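Local coordinates for V-type ATP synthase alpha chain (Nanoarchaeum equitans Kin4-M, PDB 5BN3), which is a subunit A of the V/A-type rotary ATPase family, with a beta-barrel domain, a P-loop nucleotide-binding domain that holds ADP, and a helical C-terminal domain, at residues P66-L71 with Y179-I184; K186-K191 with I304-R309; N78-L83 with R279-A284; S19-V24 with I32-G37. All blocks are in the same frame, centred on the assembly; numbering follows the deposited sequence.

Interaction 1 of 4, residues P66-L71 with Y179-I184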
# COMPACT_ATOMS: atom_id res chain seq x y z
N PRO A 66 -32.26 -24.40 -17.50
CA PRO A 66 -31.49 -23.29 -16.93
C PRO A 66 -32.31 -22.53 -15.89
O PRO A 66 -33.49 -22.85 -15.69
CB PRO A 66 -31.23 -22.39 -18.14
CG PRO A 66 -32.42 -22.62 -19.01
CD PRO A 66 -32.81 -24.06 -18.82
N LEU A 67 -31.70 -21.55 -15.25
CA LEU A 67 -32.38 -20.76 -14.22
C LEU A 67 -33.35 -19.78 -14.88
O LEU A 67 -32.94 -18.93 -15.67
CB LEU A 67 -31.35 -20.01 -13.37
CG LEU A 67 -31.73 -19.63 -11.93
CD1 LEU A 67 -32.19 -20.86 -11.18
CD2 LEU A 67 -30.55 -18.99 -11.21
N THR A 68 -34.64 -19.90 -14.56
CA THR A 68 -35.67 -19.10 -15.21
C THR A 68 -36.53 -18.31 -14.24
O THR A 68 -36.53 -18.56 -13.03
CB THR A 68 -36.60 -19.97 -16.08
OG1 THR A 68 -37.37 -20.83 -15.24
CG2 THR A 68 -35.80 -20.81 -17.06
N ILE A 69 -37.28 -17.35 -14.78
CA ILE A 69 -38.28 -16.61 -14.02
C ILE A 69 -39.61 -16.65 -14.77
O ILE A 69 -39.64 -16.58 -16.01
CB ILE A 69 -37.85 -15.14 -13.79
CG1 ILE A 69 -38.93 -14.37 -13.03
CG2 ILE A 69 -37.55 -14.45 -15.11
CD1 ILE A 69 -39.23 -14.93 -11.66
N GLU A 70 -40.71 -16.79 -14.04
CA GLU A 70 -42.03 -16.74 -14.64
C GLU A 70 -42.43 -15.29 -14.88
O GLU A 70 -42.44 -14.47 -13.95
CB GLU A 70 -43.07 -17.42 -13.73
CG GLU A 70 -42.93 -18.94 -13.66
CD GLU A 70 -43.87 -19.56 -12.65
OE1 GLU A 70 -44.66 -18.82 -12.03
OE2 GLU A 70 -43.81 -20.79 -12.46
N LEU A 71 -42.76 -14.97 -16.13
CA LEU A 71 -43.15 -13.62 -16.50
C LEU A 71 -44.63 -13.55 -16.86
O LEU A 71 -45.05 -14.11 -17.87
CB LEU A 71 -42.30 -13.14 -17.68
CG LEU A 71 -40.79 -13.17 -17.47
CD1 LEU A 71 -40.05 -12.94 -18.78
CD2 LEU A 71 -40.40 -12.12 -16.44
N TYR A 179 -48.56 -16.44 -18.97
CA TYR A 179 -47.16 -16.30 -18.57
C TYR A 179 -46.25 -17.17 -19.42
O TYR A 179 -46.70 -18.14 -20.03
CB TYR A 179 -46.98 -16.68 -17.10
CG TYR A 179 -46.86 -18.17 -16.86
CD1 TYR A 179 -47.98 -18.98 -16.79
CD2 TYR A 179 -45.61 -18.76 -16.69
CE1 TYR A 179 -47.86 -20.34 -16.56
CE2 TYR A 179 -45.49 -20.11 -16.46
CZ TYR A 179 -46.62 -20.90 -16.40
OH TYR A 179 -46.49 -22.24 -16.17
N HIS A 180 -44.97 -16.82 -19.45
CA HIS A 180 -43.95 -17.70 -20.02
C HIS A 180 -42.67 -17.64 -19.20
O HIS A 180 -42.45 -16.68 -18.45
CB HIS A 180 -43.69 -17.40 -21.50
CG HIS A 180 -42.96 -16.11 -21.74
ND1 HIS A 180 -43.60 -14.89 -21.78
CD2 HIS A 180 -41.65 -15.86 -21.98
CE1 HIS A 180 -42.71 -13.94 -22.02
NE2 HIS A 180 -41.52 -14.50 -22.15
N GLU A 181 -41.83 -18.66 -19.33
CA GLU A 181 -40.58 -18.73 -18.59
C GLU A 181 -39.43 -18.20 -19.44
O GLU A 181 -39.43 -18.36 -20.66
CB GLU A 181 -40.29 -20.16 -18.16
CG GLU A 181 -41.26 -20.72 -17.13
CD GLU A 181 -40.88 -22.11 -16.67
OE1 GLU A 181 -40.29 -22.86 -17.48
OE2 GLU A 181 -41.16 -22.46 -15.51
N TRP A 182 -38.45 -17.57 -18.79
CA TRP A 182 -37.29 -17.05 -19.50
C TRP A 182 -36.02 -17.17 -18.67
O TRP A 182 -36.03 -16.86 -17.48
CB TRP A 182 -37.53 -15.59 -19.90
CG TRP A 182 -36.48 -15.07 -20.82
CD1 TRP A 182 -35.34 -14.40 -20.48
CD2 TRP A 182 -36.47 -15.19 -22.25
NE1 TRP A 182 -34.63 -14.09 -21.61
CE2 TRP A 182 -35.30 -14.57 -22.71
CE3 TRP A 182 -37.34 -15.76 -23.18
CZ2 TRP A 182 -34.97 -14.50 -24.06
CZ3 TRP A 182 -37.02 -15.70 -24.52
CH2 TRP A 182 -35.85 -15.07 -24.95
N PRO A 183 -34.93 -17.63 -19.30
CA PRO A 183 -33.63 -17.75 -18.61
C PRO A 183 -33.10 -16.38 -18.22
O PRO A 183 -32.90 -15.54 -19.10
CB PRO A 183 -32.73 -18.38 -19.69
CG PRO A 183 -33.67 -18.99 -20.69
CD PRO A 183 -34.87 -18.10 -20.69
N ILE A 184 -32.86 -16.16 -16.93
CA ILE A 184 -32.47 -14.84 -16.44
C ILE A 184 -31.09 -14.38 -16.91
O ILE A 184 -30.81 -13.18 -16.93
CB ILE A 184 -32.54 -14.76 -14.90
CG1 ILE A 184 -31.61 -15.78 -14.26
CG2 ILE A 184 -33.97 -14.95 -14.41
CD1 ILE A 184 -31.56 -15.70 -12.74
O HOH W 1 -39.12 -20.68 -13.34
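I69 and W182 face each other as a hydrogen-bonded pair of an antiparallel two-stranded sheet, built from strands 68-71 and 180-183. I69 N reaches W182 O at 3.0 Å, and W182 N returns a longer bond to I69 O. L71 and H180 form the next such pair, with L71 N 2.9 Å from H180 O. Beyond the strand end, I184 N bonds to L67 O. CA-H...O contacts fill in between, among them P183 CA to L67 O.

Apolar contacts gather at both ends. I184 CD1 touches L67 CD2 at 3.8 Å, and I184 CG2 meets I69 CG2 at 3.7 Å. With I184 CG1 between the backbone N and the carbonyl carbon (chi1 60°), CG2 lies beside the backbone N and faces I69. L71 CD1 rests on W182 CB. CG of E70 packs obliquely on Y179 at CE2.

The polar groups include two carboxylates on one face, E70 OE2 and E181 OE2, 4.4 Å apart. A water bonds to T68 OG1 and, weakly, to E181 OE2. E70 also has R110 as a salt-bridge partner and L108 N as a donor. The positive charge of R110 may partly offset the likely repulsion between the two glutamates.

Interaction 2 of 4, residues K186-K191 with I304-R309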
# COMPACT_ATOMS: atom_id res chain seq x y z
N LYS A 186 -30.04 -14.68 -19.87
CA LYS A 186 -30.16 -14.41 -21.29
C LYS A 186 -30.94 -13.13 -21.53
O LYS A 186 -32.11 -13.03 -21.15
CB LYS A 186 -30.85 -15.58 -21.98
CG LYS A 186 -30.97 -15.47 -23.49
CD LYS A 186 -31.60 -16.73 -24.06
CE LYS A 186 -31.78 -16.64 -25.57
NZ LYS A 186 -32.45 -17.85 -26.11
N PRO A 187 -30.30 -12.13 -22.16
CA PRO A 187 -30.96 -10.85 -22.46
C PRO A 187 -32.14 -11.05 -23.40
O PRO A 187 -32.03 -11.82 -24.36
CB PRO A 187 -29.86 -10.06 -23.18
CG PRO A 187 -28.58 -10.68 -22.73
CD PRO A 187 -28.88 -12.14 -22.56
N ARG A 188 -33.26 -10.39 -23.12
CA ARG A 188 -34.44 -10.52 -23.97
C ARG A 188 -34.29 -9.71 -25.26
O ARG A 188 -33.91 -8.54 -25.23
CB ARG A 188 -35.71 -10.11 -23.20
CG ARG A 188 -36.08 -11.09 -22.10
CD ARG A 188 -37.30 -10.64 -21.30
NE ARG A 188 -38.48 -10.44 -22.15
CZ ARG A 188 -39.31 -11.41 -22.53
NH1 ARG A 188 -39.09 -12.66 -22.16
NH2 ARG A 188 -40.35 -11.12 -23.29
N PRO A 189 -34.60 -10.35 -26.40
CA PRO A 189 -34.41 -9.75 -27.72
C PRO A 189 -35.33 -8.57 -27.98
O PRO A 189 -36.40 -8.45 -27.37
CB PRO A 189 -34.77 -10.90 -28.68
CG PRO A 189 -35.71 -11.75 -27.89
CD PRO A 189 -35.20 -11.69 -26.48
N TYR A 190 -34.90 -7.70 -28.89
CA TYR A 190 -35.69 -6.56 -29.34
C TYR A 190 -35.30 -6.29 -30.78
O TYR A 190 -34.44 -6.98 -31.32
CB TYR A 190 -35.41 -5.33 -28.46
CG TYR A 190 -33.95 -5.01 -28.30
CD1 TYR A 190 -33.21 -5.56 -27.27
CD2 TYR A 190 -33.31 -4.14 -29.17
CE1 TYR A 190 -31.87 -5.27 -27.11
CE2 TYR A 190 -31.97 -3.84 -29.03
CZ TYR A 190 -31.26 -4.40 -27.99
OH TYR A 190 -29.93 -4.11 -27.84
N LYS A 191 -35.91 -5.28 -31.40
CA LYS A 191 -35.61 -5.00 -32.81
C LYS A 191 -34.39 -4.11 -33.01
O LYS A 191 -33.47 -4.48 -33.74
CB LYS A 191 -36.83 -4.44 -33.54
CG LYS A 191 -37.87 -5.50 -33.87
CD LYS A 191 -38.90 -4.99 -34.86
CE LYS A 191 -39.73 -6.13 -35.42
NZ LYS A 191 -40.71 -5.67 -36.43
N ILE A 304 -37.01 -9.20 -15.58
CA ILE A 304 -38.36 -8.69 -15.36
C ILE A 304 -38.49 -7.28 -15.94
O ILE A 304 -39.52 -6.92 -16.51
CB ILE A 304 -38.72 -8.70 -13.86
CG1 ILE A 304 -38.78 -10.14 -13.34
CG2 ILE A 304 -40.05 -8.00 -13.61
CD1 ILE A 304 -39.00 -10.25 -11.84
N GLY A 305 -37.43 -6.48 -15.79
CA GLY A 305 -37.40 -5.14 -16.36
C GLY A 305 -37.52 -5.15 -17.87
O GLY A 305 -38.25 -4.35 -18.45
N GLU A 306 -36.79 -6.07 -18.50
CA GLU A 306 -36.84 -6.23 -19.95
C GLU A 306 -38.23 -6.67 -20.39
O GLU A 306 -38.71 -6.25 -21.44
CB GLU A 306 -35.81 -7.26 -20.41
CG GLU A 306 -34.36 -6.83 -20.32
CD GLU A 306 -33.41 -7.93 -20.72
OE1 GLU A 306 -33.71 -9.11 -20.44
OE2 GLU A 306 -32.36 -7.63 -21.34
N TYR A 307 -38.86 -7.51 -19.58
CA TYR A 307 -40.19 -8.05 -19.88
C TYR A 307 -41.23 -6.94 -19.99
O TYR A 307 -42.03 -6.93 -20.92
CB TYR A 307 -40.59 -9.07 -18.81
CG TYR A 307 -42.04 -9.52 -18.89
CD1 TYR A 307 -42.50 -10.27 -19.96
CD2 TYR A 307 -42.93 -9.21 -17.87
CE1 TYR A 307 -43.82 -10.68 -20.02
CE2 TYR A 307 -44.25 -9.63 -17.92
CZ TYR A 307 -44.69 -10.36 -19.00
OH TYR A 307 -46.00 -10.77 -19.06
N PHE A 308 -41.23 -6.02 -19.04
CA PHE A 308 -42.18 -4.91 -19.08
C PHE A 308 -41.78 -3.89 -20.14
O PHE A 308 -42.64 -3.22 -20.71
CB PHE A 308 -42.32 -4.27 -17.70
CG PHE A 308 -43.20 -5.05 -16.76
CD1 PHE A 308 -44.58 -4.96 -16.84
CD2 PHE A 308 -42.64 -5.88 -15.79
CE1 PHE A 308 -45.39 -5.68 -15.98
CE2 PHE A 308 -43.45 -6.60 -14.92
CZ PHE A 308 -44.83 -6.50 -15.02
N ARG A 309 -40.48 -3.78 -20.40
CA ARG A 309 -39.99 -2.97 -21.51
C ARG A 309 -40.55 -3.48 -22.83
O ARG A 309 -40.93 -2.70 -23.71
CB ARG A 309 -38.46 -2.99 -21.54
CG ARG A 309 -37.85 -2.26 -22.73
CD ARG A 309 -36.47 -2.79 -23.04
NE ARG A 309 -36.52 -4.18 -23.50
CZ ARG A 309 -35.46 -4.95 -23.71
NH1 ARG A 309 -34.24 -4.47 -23.50
NH2 ARG A 309 -35.61 -6.20 -24.12
O HOH W 2 -32.19 -6.63 -23.60
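R188 N gives its hydrogen to the carboxylate of E306, on the last turns of helix 293-309. R188 N lies 3.0 Å from E306 OE1, above the carboxylate plane; its bond to E306 OE2 is weak. The carbonyl of the same residue is held too. R188 O accepts from R309 NH2 at 3.1 Å, and the oxygen lies close to the guanidinium plane. A water completes the network: it donates to R188 O and to E306 OE2, and accepts from R309 NH1 at 3.0 Å. Both backbone polar atoms of R188 are therefore satisfied by helix side chains.

The R188 side chain runs alongside Y307. Its chain bends at chi3 (58°), which turns NE toward Y307 CA. Y307 CD1 sits over one guanidinium face near the rim, 4.1 Å from R188 NH2. The two planes are nearly perpendicular, at 83°. The charge of R188 is met by D310 through NE, while H180 accepts from NH1. E306 OE1 has a second partner in R359, and Y307 OH bonds to H142.

This is an irregular linker docked on the C-terminal end of a helix of the P-loop nucleotide-binding domain. The linker leads from strand 180-183 to strand 192-193 of the domain's central sheet.

Interaction 3 of 4, residues N78-L83 with R279-A284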
# COMPACT_ATOMS: atom_id res chain seq x y z
N ASN A 78 -45.85 -7.15 -5.32
CA ASN A 78 -45.40 -8.28 -4.51
C ASN A 78 -43.90 -8.28 -4.26
O ASN A 78 -43.14 -7.63 -4.98
CB ASN A 78 -45.84 -9.61 -5.14
CG ASN A 78 -47.31 -9.89 -4.92
OD1 ASN A 78 -47.80 -9.88 -3.79
ND2 ASN A 78 -48.04 -10.14 -6.01
N ILE A 79 -43.48 -9.02 -3.24
CA ILE A 79 -42.06 -9.13 -2.90
C ILE A 79 -41.56 -10.57 -3.07
O ILE A 79 -42.21 -11.52 -2.63
CB ILE A 79 -41.78 -8.60 -1.47
CG1 ILE A 79 -40.29 -8.74 -1.12
CG2 ILE A 79 -42.65 -9.31 -0.44
CD1 ILE A 79 -39.92 -8.07 0.20
N PHE A 80 -40.42 -10.72 -3.73
CA PHE A 80 -39.86 -12.03 -4.02
C PHE A 80 -38.42 -12.11 -3.53
O PHE A 80 -37.79 -11.08 -3.31
CB PHE A 80 -39.91 -12.29 -5.53
CG PHE A 80 -41.29 -12.16 -6.12
CD1 PHE A 80 -41.75 -10.92 -6.56
CD2 PHE A 80 -42.11 -13.26 -6.25
CE1 PHE A 80 -43.01 -10.79 -7.11
CE2 PHE A 80 -43.38 -13.14 -6.80
CZ PHE A 80 -43.83 -11.91 -7.23
N ASP A 81 -37.91 -13.32 -3.36
CA ASP A 81 -36.49 -13.49 -3.02
C ASP A 81 -35.64 -13.50 -4.29
O ASP A 81 -36.17 -13.31 -5.38
CB ASP A 81 -36.26 -14.73 -2.14
CG ASP A 81 -36.40 -16.04 -2.91
OD1 ASP A 81 -36.86 -16.04 -4.07
OD2 ASP A 81 -36.04 -17.09 -2.34
N GLY A 82 -34.34 -13.73 -4.14
CA GLY A 82 -33.43 -13.71 -5.28
C GLY A 82 -33.74 -14.73 -6.36
O GLY A 82 -33.34 -14.56 -7.51
N LEU A 83 -34.46 -15.79 -5.99
CA LEU A 83 -34.79 -16.85 -6.94
C LEU A 83 -36.22 -16.71 -7.48
O LEU A 83 -36.68 -17.56 -8.24
CB LEU A 83 -34.59 -18.23 -6.30
CG LEU A 83 -33.15 -18.66 -6.01
CD1 LEU A 83 -33.11 -20.02 -5.32
CD2 LEU A 83 -32.35 -18.70 -7.30
N ARG A 279 -47.44 -0.37 -8.97
CA ARG A 279 -46.49 -0.30 -10.09
C ARG A 279 -45.12 -0.83 -9.69
O ARG A 279 -44.17 -0.78 -10.48
CB ARG A 279 -46.35 1.14 -10.59
CG ARG A 279 -45.50 2.03 -9.68
CD ARG A 279 -45.07 3.32 -10.38
NE ARG A 279 -44.18 4.13 -9.54
CZ ARG A 279 -43.60 5.26 -9.94
NH1 ARG A 279 -43.80 5.71 -11.17
NH2 ARG A 279 -42.81 5.93 -9.11
N THR A 280 -45.02 -1.35 -8.48
CA THR A 280 -43.73 -1.72 -7.90
C THR A 280 -43.55 -3.23 -7.75
O THR A 280 -44.46 -3.95 -7.33
CB THR A 280 -43.54 -1.04 -6.54
OG1 THR A 280 -43.74 0.38 -6.68
CG2 THR A 280 -42.15 -1.30 -5.99
N ILE A 281 -42.36 -3.71 -8.09
CA ILE A 281 -41.96 -5.09 -7.83
C ILE A 281 -40.72 -5.10 -6.94
O ILE A 281 -39.74 -4.42 -7.24
CB ILE A 281 -41.64 -5.85 -9.14
CG1 ILE A 281 -42.84 -5.79 -10.09
CG2 ILE A 281 -41.26 -7.29 -8.85
CD1 ILE A 281 -42.57 -6.40 -11.44
N LEU A 282 -40.77 -5.86 -5.86
CA LEU A 282 -39.66 -5.92 -4.91
C LEU A 282 -38.94 -7.25 -5.00
O LEU A 282 -39.56 -8.31 -4.92
CB LEU A 282 -40.16 -5.70 -3.48
CG LEU A 282 -40.80 -4.35 -3.12
CD1 LEU A 282 -41.00 -4.24 -1.62
CD2 LEU A 282 -39.95 -3.21 -3.63
N ILE A 283 -37.62 -7.19 -5.16
CA ILE A 283 -36.79 -8.39 -5.13
C ILE A 283 -35.78 -8.28 -3.99
O ILE A 283 -34.90 -7.42 -4.00
CB ILE A 283 -36.06 -8.59 -6.47
CG1 ILE A 283 -37.08 -8.78 -7.58
CG2 ILE A 283 -35.13 -9.80 -6.40
CD1 ILE A 283 -36.52 -8.60 -8.96
N ALA A 284 -35.93 -9.16 -3.00
CA ALA A 284 -35.15 -9.07 -1.77
C ALA A 284 -34.26 -10.28 -1.54
O ALA A 284 -34.76 -11.38 -1.31
CB ALA A 284 -36.06 -8.86 -0.58
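I79 holds CG1 anti to its backbone N (chi1 180°), and its chain stays extended to CD1. CG1 packs on L282 CB at 3.9 Å, and CD1 reaches A284 CB at 4.0 Å. F80 has CG beside its backbone N (chi1 -56°), on the side of L282 O, which lies at the ring edge near CD1. The ring is on the other face of the sheet, with I281 CG2 close to CE1.

Strand 79-80 runs parallel to strand 280-285. Three backbone bonds join them. L282 N bonds to N78 O at 3.1 Å, nearly along the C=O axis. F80 N bonds to L282 O at 2.8 Å, and A284 N to F80 O at 2.7 Å with an N-H...O angle of 176°. I79 CA and I283 CA add CA-H...O contacts to L282 O and F80 O.

The short strand extends the mixed central sheet of the nucleotide-binding domain beside strand 280-285, whose other neighbour is strand 244-250. Helix 254-263 covers the face of I79 and L282, through L261 and V260. Helix 293-309 packs on I281 and I283 from the other face.

A284 O is buried here without a hydrogen-bond partner; D81 CA approaches it at 3.2 Å in a CA-H...O contact. The carboxylate of D81 is paired with R85. The contact thus relies on backbone bonds and apolar packing, with the aspartate's charge probably balanced by R85 outside it.

Interaction 4 of 4, residues S19-V24 with I32-G37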
# COMPACT_ATOMS: atom_id res chain seq x y z
N SER A 19 -24.75 -30.56 -17.50
CA SER A 19 -24.58 -29.58 -18.56
C SER A 19 -24.27 -28.23 -17.93
O SER A 19 -24.74 -27.92 -16.84
CB SER A 19 -25.83 -29.48 -19.43
OG SER A 19 -26.02 -30.67 -20.18
N ILE A 20 -23.46 -27.43 -18.62
CA ILE A 20 -23.10 -26.10 -18.12
C ILE A 20 -24.35 -25.23 -17.99
O ILE A 20 -25.22 -25.24 -18.86
CB ILE A 20 -22.02 -25.44 -19.03
CG1 ILE A 20 -21.37 -24.23 -18.35
CG2 ILE A 20 -22.58 -25.07 -20.39
CD1 ILE A 20 -20.27 -24.61 -17.39
N PHE A 21 -24.47 -24.55 -16.85
CA PHE A 21 -25.62 -23.69 -16.54
C PHE A 21 -26.94 -24.43 -16.36
O PHE A 21 -28.01 -23.83 -16.36
CB PHE A 21 -25.75 -22.55 -17.56
CG PHE A 21 -24.54 -21.66 -17.62
CD1 PHE A 21 -24.21 -20.85 -16.55
CD2 PHE A 21 -23.73 -21.65 -18.74
CE1 PHE A 21 -23.09 -20.04 -16.59
CE2 PHE A 21 -22.61 -20.84 -18.80
CZ PHE A 21 -22.29 -20.03 -17.72
N GLU A 22 -26.86 -25.75 -16.17
CA GLU A 22 -28.04 -26.53 -15.83
C GLU A 22 -28.37 -26.30 -14.36
O GLU A 22 -27.48 -26.25 -13.51
CB GLU A 22 -27.79 -28.02 -16.07
CG GLU A 22 -28.97 -28.91 -15.71
CD GLU A 22 -28.60 -30.38 -15.72
OE1 GLU A 22 -27.45 -30.72 -16.09
OE2 GLU A 22 -29.46 -31.20 -15.34
N VAL A 23 -29.66 -26.14 -14.06
CA VAL A 23 -30.11 -26.06 -12.68
C VAL A 23 -30.17 -27.47 -12.11
O VAL A 23 -30.74 -28.37 -12.73
CB VAL A 23 -31.49 -25.40 -12.56
CG1 VAL A 23 -32.02 -25.53 -11.15
CG2 VAL A 23 -31.40 -23.94 -12.95
N VAL A 24 -29.56 -27.66 -10.95
CA VAL A 24 -29.58 -28.96 -10.30
C VAL A 24 -30.20 -28.86 -8.92
O VAL A 24 -30.35 -27.76 -8.37
CB VAL A 24 -28.16 -29.57 -10.18
CG1 VAL A 24 -27.60 -29.88 -11.55
CG2 VAL A 24 -27.23 -28.62 -9.43
N ILE A 32 -31.64 -25.70 -4.49
CA ILE A 32 -31.44 -25.19 -5.83
C ILE A 32 -29.98 -24.80 -6.06
O ILE A 32 -29.39 -24.05 -5.28
CB ILE A 32 -32.33 -23.96 -6.12
CG1 ILE A 32 -33.80 -24.29 -5.84
CG2 ILE A 32 -32.16 -23.50 -7.56
CD1 ILE A 32 -34.37 -25.40 -6.71
N GLY A 33 -29.39 -25.34 -7.13
CA GLY A 33 -28.03 -25.02 -7.50
C GLY A 33 -27.92 -24.83 -9.00
O GLY A 33 -28.86 -25.13 -9.74
N GLU A 34 -26.78 -24.32 -9.45
CA GLU A 34 -26.55 -24.12 -10.88
C GLU A 34 -25.12 -24.51 -11.23
O GLU A 34 -24.17 -24.07 -10.59
CB GLU A 34 -26.80 -22.65 -11.25
CG GLU A 34 -26.72 -22.34 -12.74
CD GLU A 34 -26.94 -20.87 -13.04
OE1 GLU A 34 -26.92 -20.05 -12.09
OE2 GLU A 34 -27.14 -20.52 -14.22
N VAL A 35 -24.97 -25.36 -12.25
CA VAL A 35 -23.65 -25.76 -12.72
C VAL A 35 -22.95 -24.58 -13.40
O VAL A 35 -23.48 -24.01 -14.35
CB VAL A 35 -23.72 -26.95 -13.69
CG1 VAL A 35 -22.34 -27.34 -14.16
CG2 VAL A 35 -24.39 -28.14 -13.02
N ILE A 36 -21.77 -24.22 -12.91
CA ILE A 36 -21.04 -23.06 -13.44
C ILE A 36 -19.74 -23.47 -14.12
O ILE A 36 -19.10 -22.67 -14.79
CB ILE A 36 -20.73 -22.05 -12.33
CG1 ILE A 36 -19.87 -22.69 -11.24
CG2 ILE A 36 -22.01 -21.49 -11.73
CD1 ILE A 36 -19.50 -21.76 -10.11
N GLY A 37 -19.36 -24.73 -13.93
CA GLY A 37 -18.14 -25.25 -14.51
C GLY A 37 -18.16 -26.77 -14.60
O GLY A 37 -18.79 -27.44 -13.79
O HOH W 3 -28.76 -21.29 -15.82
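F21 has a positive phi (66°), at the third position of a type II turn from S19 to E22, and its N bonds to V35 O at 2.7 Å. The turn is closed by E22 N on S19 O. The E22 side chain ties it further: OE1 takes the hydrogen of S19 N at 3.1 Å. E22 OE2 accepts from N62, T63 and G64.

After the turn the chain pairs with strand 31-39. V35 N bonds to E22 O at 2.9 Å in a nearly straight line (173°). V24 and G33 form an antiparallel hydrogen-bonded pair; V24 N approaches G33 O from above the carbonyl plane, and G33 N bonds to V24 O. Strands 23-26 and 31-39 make a beta hairpin in the six-stranded sheet of the N-terminal beta-barrel domain. I36 and G37 both face Y44 in a classic beta bulge.

V24 CG1 meets V35 CG2 at 3.9 Å, the two side chains crossing at about a right angle. I20 CD1 presses on the bulge backbone, 3.4 Å from I36 O. E34 OE2 lies near the plane of the F21 ring, at its edge, 3.8 Å from CD1. A water donates to F21 O. E34 OE2 has a salt bridge with R185, and E34 OE1 a hydrogen bond with Y48. I20 packs on T48, and F21 on Y46, of the neighbouring NEQ263 chain.

How the interactions relate
From the N terminus, interaction 4 comes first and closes a local hairpin in the beta-barrel domain. Interaction 1 follows in series and closes a loop of 107 residues, which includes most of the barrel-sandwich region. The two touch where V23 packs on P66 and L67. Interaction 3 begins inside that loop, closes one of 195 residues and so crosses interaction 1. Interaction 2 opens just after interaction 1 closes and spans 112 residues. Its first segment lies within the span of interaction 3 and its second beyond it, so these two cross as well. They meet where I304 and F308 pack on I281. Interactions 2 and 3 bring earlier parts of the chain onto the nucleotide-binding domain.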